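Shikimate dehydrogenase-like protein HI_0607 (Haemophilus influenzae, PDB 1NPY) catalyses the NADP(+)-dependent oxidation of shikimate to 3-dehydroshikimate in vitro, but with much lower activity than classical shikimate dehydrogenases, so that shikimate may not be its biological substrate. Local coordinates at residues F66-M71 / I84-T89; D75-S80 / L97-T102. All blocks are in the same frame, centred on the assembly; numbering follows the deposited sequence.

Contact 1 (F66-M71 / I84-T89); sequences FKETCM and IESVNT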
loop_
_atom_site.group_PDB
_atom_site.type_symbol
_atom_site.label_atom_id
_atom_site.label_comp_id
_atom_site.label_asym_id
_atom_site.label_seq_id
_atom_site.Cartn_x
_atom_site.Cartn_y
_atom_site.Cartn_z
ATOM N N PHE A 66 -13.487 -5.445 0.549
ATOM C CA PHE A 66 -14.208 -4.936 -0.611
ATOM C C PHE A 66 -13.334 -4.633 -1.823
ATOM O O PHE A 66 -13.863 -4.082 -2.782
ATOM C CB PHE A 66 -14.932 -3.645 -0.230
ATOM C CG PHE A 66 -15.811 -3.756 0.987
ATOM C CD1 PHE A 66 -16.799 -4.731 1.053
ATOM C CD2 PHE A 66 -15.694 -2.850 2.030
ATOM C CE1 PHE A 66 -17.617 -4.825 2.188
ATOM C CE2 PHE A 66 -16.525 -2.921 3.148
ATOM C CZ PHE A 66 -17.495 -3.908 3.207
ATOM N N LYS A 67 -12.036 -4.932 -1.794
ATOM C CA LYS A 67 -11.115 -4.450 -2.820
ATOM C C LYS A 67 -11.342 -5.159 -4.149
ATOM O O LYS A 67 -11.079 -4.599 -5.228
ATOM C CB LYS A 67 -9.657 -4.600 -2.363
ATOM C CG LYS A 67 -9.242 -3.680 -1.219
ATOM C CD LYS A 67 -7.721 -3.782 -1.073
ATOM C CE LYS A 67 -7.163 -2.857 -0.015
ATOM N NZ LYS A 67 -5.724 -3.212 0.112
ATOM N N GLU A 68 -11.884 -6.373 -4.088
ATOM C CA GLU A 68 -12.329 -7.028 -5.314
ATOM C C GLU A 68 -13.835 -6.991 -5.567
ATOM O O GLU A 68 -14.274 -6.822 -6.706
ATOM C CB GLU A 68 -11.837 -8.474 -5.361
ATOM C CG GLU A 68 -10.330 -8.596 -5.260
ATOM C CD GLU A 68 -9.782 -8.465 -3.852
ATOM O OE1 GLU A 68 -10.441 -8.943 -2.898
ATOM O OE2 GLU A 68 -8.676 -7.877 -3.715
ATOM N N THR A 69 -14.625 -7.136 -4.510
ATOM C CA THR A 69 -16.083 -7.102 -4.674
ATOM C C THR A 69 -16.660 -5.773 -5.140
ATOM O O THR A 69 -17.763 -5.766 -5.679
ATOM C CB THR A 69 -16.855 -7.598 -3.429
ATOM O OG1 THR A 69 -16.570 -6.779 -2.285
ATOM C CG2 THR A 69 -16.436 -9.024 -3.040
ATOM N N CYS A 70 -15.951 -4.653 -4.947
ATOM C CA CYS A 70 -16.411 -3.395 -5.497
ATOM C C CYS A 70 -16.319 -3.322 -7.028
ATOM O O CYS A 70 -16.962 -2.482 -7.646
ATOM C CB CYS A 70 -15.618 -2.212 -4.911
ATOM S SG CYS A 70 -13.893 -2.053 -5.419
ATOM N N MET A 71 -15.490 -4.145 -7.648
ATOM C CA MET A 71 -15.069 -3.901 -9.019
ATOM C C MET A 71 -16.196 -3.989 -10.058
ATOM O O MET A 71 -16.207 -3.190 -10.990
ATOM C CB MET A 71 -13.896 -4.813 -9.371
ATOM C CG MET A 71 -12.662 -4.506 -8.528
ATOM S SD MET A 71 -11.188 -5.460 -8.899
ATOM C CE MET A 71 -10.856 -5.050 -10.524
ATOM N N ILE A 84 -2.955 -5.766 -10.495
ATOM C CA ILE A 84 -3.159 -6.725 -9.423
ATOM C C ILE A 84 -4.617 -7.126 -9.195
ATOM O O ILE A 84 -4.908 -7.821 -8.218
ATOM C CB ILE A 84 -2.524 -6.202 -8.126
ATOM C CG1 ILE A 84 -3.113 -4.840 -7.769
ATOM C CG2 ILE A 84 -1.008 -6.068 -8.253
ATOM C CD1 ILE A 84 -2.657 -4.276 -6.414
ATOM N N GLU A 85 -5.493 -6.740 -10.115
ATOM C CA GLU A 85 -6.927 -7.010 -10.062
ATOM C C GLU A 85 -7.521 -6.740 -8.683
ATOM O O GLU A 85 -8.200 -7.559 -8.071
ATOM C CB GLU A 85 -7.265 -8.396 -10.625
ATOM C CG GLU A 85 -6.883 -8.536 -12.099
ATOM C CD GLU A 85 -7.529 -7.575 -13.101
ATOM O OE1 GLU A 85 -6.990 -7.501 -14.236
ATOM O OE2 GLU A 85 -8.544 -6.876 -12.848
ATOM N N SER A 86 -7.235 -5.549 -8.165
ATOM C CA SER A 86 -7.686 -5.154 -6.834
ATOM C C SER A 86 -7.730 -3.630 -6.802
ATOM O O SER A 86 -6.763 -3.010 -7.235
ATOM C CB SER A 86 -6.671 -5.603 -5.779
ATOM O OG SER A 86 -7.163 -5.459 -4.459
ATOM N N VAL A 87 -8.776 -3.043 -6.232
ATOM C CA VAL A 87 -9.002 -1.604 -6.177
ATOM C C VAL A 87 -8.916 -1.104 -4.743
ATOM O O VAL A 87 -9.538 -1.696 -3.848
ATOM C CB VAL A 87 -10.403 -1.273 -6.725
ATOM C CG1 VAL A 87 -10.779 0.187 -6.519
ATOM C CG2 VAL A 87 -10.438 -1.570 -8.219
ATOM N N ASN A 88 -8.185 -0.019 -4.509
ATOM C CA ASN A 88 -8.191 0.620 -3.193
ATOM C C ASN A 88 -8.619 2.088 -3.251
ATOM O O ASN A 88 -8.675 2.788 -2.248
ATOM C CB ASN A 88 -6.862 0.435 -2.470
ATOM C CG ASN A 88 -5.864 1.527 -2.809
ATOM O OD1 ASN A 88 -5.916 2.033 -3.932
ATOM N ND2 ASN A 88 -4.987 1.908 -1.862
ATOM N N THR A 89 -8.977 2.562 -4.437
ATOM C CA THR A 89 -9.311 3.974 -4.644
ATOM C C THR A 89 -10.340 4.144 -5.749
ATOM O O THR A 89 -10.136 3.599 -6.827
ATOM C CB THR A 89 -8.087 4.764 -5.119
ATOM O OG1 THR A 89 -7.038 4.578 -4.163
ATOM C CG2 THR A 89 -8.384 6.237 -5.114
#

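Contact 2 (D75-S80 / L97-T102); sequences DEIHPS and LRAYNT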
loop_
_atom_site.group_PDB
_atom_site.type_symbol
_atom_site.label_atom_id
_atom_site.label_comp_id
_atom_site.label_asym_id
_atom_site.label_seq_id
_atom_site.Cartn_x
_atom_site.Cartn_y
_atom_site.Cartn_z
ATOM N N ASP A 75 -16.861 1.916 -13.263
ATOM C CA ASP A 75 -16.940 2.190 -14.687
ATOM C C ASP A 75 -15.648 1.974 -15.477
ATOM O O ASP A 75 -15.682 1.630 -16.664
ATOM C CB ASP A 75 -17.502 3.590 -14.911
ATOM C CG ASP A 75 -18.888 3.740 -14.341
ATOM O OD1 ASP A 75 -19.782 2.995 -14.803
ATOM O OD2 ASP A 75 -19.157 4.516 -13.408
ATOM N N GLU A 76 -14.499 2.189 -14.855
ATOM C CA GLU A 76 -13.232 2.108 -15.567
ATOM C C GLU A 76 -12.103 1.764 -14.613
ATOM O O GLU A 76 -11.850 2.505 -13.665
ATOM C CB GLU A 76 -12.963 3.470 -16.183
ATOM C CG GLU A 76 -11.769 3.541 -17.116
ATOM C CD GLU A 76 -11.641 4.931 -17.702
ATOM O OE1 GLU A 76 -11.123 5.827 -17.013
ATOM O OE2 GLU A 76 -12.118 5.148 -18.838
ATOM N N ILE A 77 -11.474 0.622 -14.848
ATOM C CA ILE A 77 -10.399 0.138 -13.982
ATOM C C ILE A 77 -9.093 0.572 -14.633
ATOM O O ILE A 77 -8.749 0.145 -15.738
ATOM C CB ILE A 77 -10.438 -1.397 -13.842
ATOM C CG1 ILE A 77 -11.834 -1.910 -13.489
ATOM C CG2 ILE A 77 -9.420 -1.870 -12.813
ATOM C CD1 ILE A 77 -12.311 -1.578 -12.122
ATOM N N HIS A 78 -8.395 1.479 -13.959
ATOM C CA HIS A 78 -7.104 1.958 -14.426
ATOM C C HIS A 78 -5.967 0.967 -14.231
ATOM O O HIS A 78 -6.103 0.016 -13.466
ATOM C CB HIS A 78 -6.849 3.326 -13.798
ATOM C CG HIS A 78 -7.500 4.421 -14.577
ATOM N ND1 HIS A 78 -6.778 5.346 -15.296
ATOM C CD2 HIS A 78 -8.805 4.683 -14.821
ATOM C CE1 HIS A 78 -7.609 6.146 -15.936
ATOM N NE2 HIS A 78 -8.843 5.758 -15.676
ATOM N N PRO A 79 -4.855 1.155 -14.930
ATOM C CA PRO A 79 -3.781 0.152 -14.961
ATOM C C PRO A 79 -3.211 -0.236 -13.607
ATOM O O PRO A 79 -2.865 -1.414 -13.459
ATOM C CB PRO A 79 -2.704 0.809 -15.831
ATOM C CG PRO A 79 -3.474 1.744 -16.712
ATOM C CD PRO A 79 -4.597 2.276 -15.858
ATOM N N SER A 80 -3.153 0.705 -12.668
ATOM C CA SER A 80 -2.693 0.332 -11.327
ATOM C C SER A 80 -3.549 -0.754 -10.678
ATOM O O SER A 80 -3.032 -1.650 -10.007
ATOM C CB SER A 80 -2.637 1.550 -10.405
ATOM O OG SER A 80 -3.834 2.286 -10.308
ATOM N N LEU A 97 -17.182 6.332 -12.380
ATOM C CA LEU A 97 -16.282 5.888 -11.326
ATOM C C LEU A 97 -15.040 5.204 -11.882
ATOM O O LEU A 97 -15.096 4.081 -12.388
ATOM C CB LEU A 97 -16.985 4.923 -10.372
ATOM C CG LEU A 97 -18.290 5.400 -9.724
ATOM C CD1 LEU A 97 -18.869 4.469 -8.670
ATOM C CD2 LEU A 97 -18.095 6.771 -9.104
ATOM N N ARG A 98 -13.902 5.848 -11.648
ATOM C CA ARG A 98 -12.605 5.375 -12.101
ATOM C C ARG A 98 -11.868 4.785 -10.892
ATOM O O ARG A 98 -11.959 5.305 -9.772
ATOM C CB ARG A 98 -11.774 6.498 -12.718
ATOM C CG ARG A 98 -12.397 7.225 -13.903
ATOM C CD ARG A 98 -11.415 8.152 -14.615
ATOM N NE ARG A 98 -11.845 8.500 -15.976
ATOM C CZ ARG A 98 -12.524 9.585 -16.326
ATOM N NH1 ARG A 98 -12.888 10.473 -15.424
ATOM N NH2 ARG A 98 -12.839 9.811 -17.600
ATOM N N ALA A 99 -11.249 3.637 -11.125
ATOM C CA ALA A 99 -10.664 2.806 -10.075
ATOM C C ALA A 99 -9.153 2.762 -10.236
ATOM O O ALA A 99 -8.682 2.497 -11.336
ATOM C CB ALA A 99 -11.205 1.389 -10.180
ATOM N N TYR A 100 -8.436 2.877 -9.115
ATOM C CA TYR A 100 -6.976 2.847 -9.047
ATOM C C TYR A 100 -6.513 1.984 -7.874
ATOM O O TYR A 100 -7.289 1.582 -7.013
ATOM C CB TYR A 100 -6.422 4.260 -8.798
ATOM C CG TYR A 100 -6.850 5.278 -9.829
ATOM C CD1 TYR A 100 -6.045 5.592 -10.921
ATOM C CD2 TYR A 100 -8.082 5.910 -9.724
ATOM C CE1 TYR A 100 -6.486 6.516 -11.869
ATOM C CE2 TYR A 100 -8.511 6.856 -10.651
ATOM C CZ TYR A 100 -7.701 7.158 -11.714
ATOM O OH TYR A 100 -8.145 8.070 -12.656
ATOM N N ASN A 101 -5.231 1.646 -7.896
ATOM C CA ASN A 101 -4.624 1.030 -6.728
ATOM C C ASN A 101 -3.380 1.812 -6.332
ATOM O O ASN A 101 -2.316 1.618 -6.901
ATOM C CB ASN A 101 -4.365 -0.458 -6.894
ATOM C CG ASN A 101 -4.032 -1.093 -5.565
ATOM O OD1 ASN A 101 -3.094 -0.650 -4.926
ATOM N ND2 ASN A 101 -4.852 -2.034 -5.106
ATOM N N THR A 102 -3.525 2.652 -5.313
ATOM C CA THR A 102 -2.422 3.490 -4.861
ATOM C C THR A 102 -1.397 2.768 -3.996
ATOM O O THR A 102 -0.305 3.293 -3.803
ATOM C CB THR A 102 -2.865 4.770 -4.158
ATOM O OG1 THR A 102 -3.651 4.462 -3.004
ATOM C CG2 THR A 102 -3.685 5.665 -5.046
#

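Contact 1 (F66-M71 / I84-T89)
Lys67 meets Ser86, Val87 and Asn88 with both its backbone and its side chain. Its carbonyl takes the N-H of Val87 in a nearly straight bond (Lys67 O to Val87 N 3.0 Å, 168° at the hydrogen). Lys67 CB and CG both lie 3.3 Å from Val87 O, and Ser86 OG touches CB. Beyond CG the chain is extended and runs beside Asn88, a looser neighbour, with Lys67 CE 4.1 Å from Asn88 CB. The Glu68 chain bends at chi2 (79°), placing CD so that OE2 accepts the Ser86 hydroxyl (Glu68 OE2 to Ser86 OG 2.9 Å), on its anti side and somewhat out of the carboxylate plane. Cys70 and Met71 turn to Val87: Cys70 SG packs 3.8 Å from Val87 CB, and Met71 CG lies 3.7 Å from Val87 CG2. Met71 SD passes 3.7 Å from the carbonyl O of Glu85, which closes the preceding helix in a Schellman motif. Lys67 is the inferred proton donor/acceptor, and its NZ makes a long, weak ion pair with Asp103, the inferred substrate-binding residue. By bonding the lysine carbonyl and packing Val87 O against CB and CG, the contact probably helps to aim Lys67 at Asp103.

Contact 2 (D75-S80 / L97-T102)
Glu76 OE1 takes two donors, Arg98 NE at 3.0 Å in a salt bridge and His78 NE2 at 2.6 Å, which reach it from opposite faces of the carboxylate plane. The Glu76 chain is extended, with CG anti to the backbone N (chi1 -173°), and lies beside Arg98 pointing the same way. Arg98 NE meets the oxygen close to the guanidinium plane and on the syn side of the carboxylate; the histidine comes from the anti side. Arg98 NH1 has a second acid, Asp93. The His78 and Tyr100 side chains lie side by side, their rings oblique at 31°, with Tyr100 CE1 3.6 Å from His78 CG and Tyr100 OH over the centre of one imidazole face.

The backbones themselves pair as parallel strands. Leu97 O accepts from both Asp75 N and Glu76 N, Glu76 O from Ala99 N (2.8 Å), and Ala99 O from His78 N. Asp75 continues the ladder with its side chain: OD2 uses its anti lone pair for Leu97 N at 2.9 Å, in a 175° bond, and also forms a salt bridge with Arg53. On the other face of the sheet, Ile77 CD1 touches Ala99 CB.

Where 75-80 turns into helix 79-82, Ser80 OG takes over from the backbone and accepts Asn101 N at 2.9 Å, nearly straight. Asn101 is the N-cap of helix 102-113: its OD1 receives Tyr104 N, while ND2 donates to Ser86 O.

Side-chain oxygens thus satisfy the backbone N-H groups of Leu97 and Asn101, extending the pairing past the short strand 76-77 at both ends. The bond to Glu76 places a proton on His78 NE2; the carboxylate may favour a charged ring, while Arg98 NE, 4.1 Å from His78 NE2, would tend to oppose it.

In the fold
From the N terminus, the chain leaves strand 59-62, makes the loop 66-71, runs through strand 76-77 and helix 79-82, and returns along 84-89. Contact 1 closes this loop. The next hairpin, strands 89-93 and 96-100, brings 97-102 back beside 75-80, where contact 2 closes the second loop and adds 76-77 as an outermost strand of the mixed sheet. The two closures cross, since their segments alternate along the chain. They meet directly where Asn88 OD1 lies 2.8 Å from Thr102 N and Thr89 O pairs with Tyr100 N. Together they tie the loop bearing Lys67, the inferred proton donor/acceptor, to the sheet edge and to the start of helix 102-113, which carries Asp103.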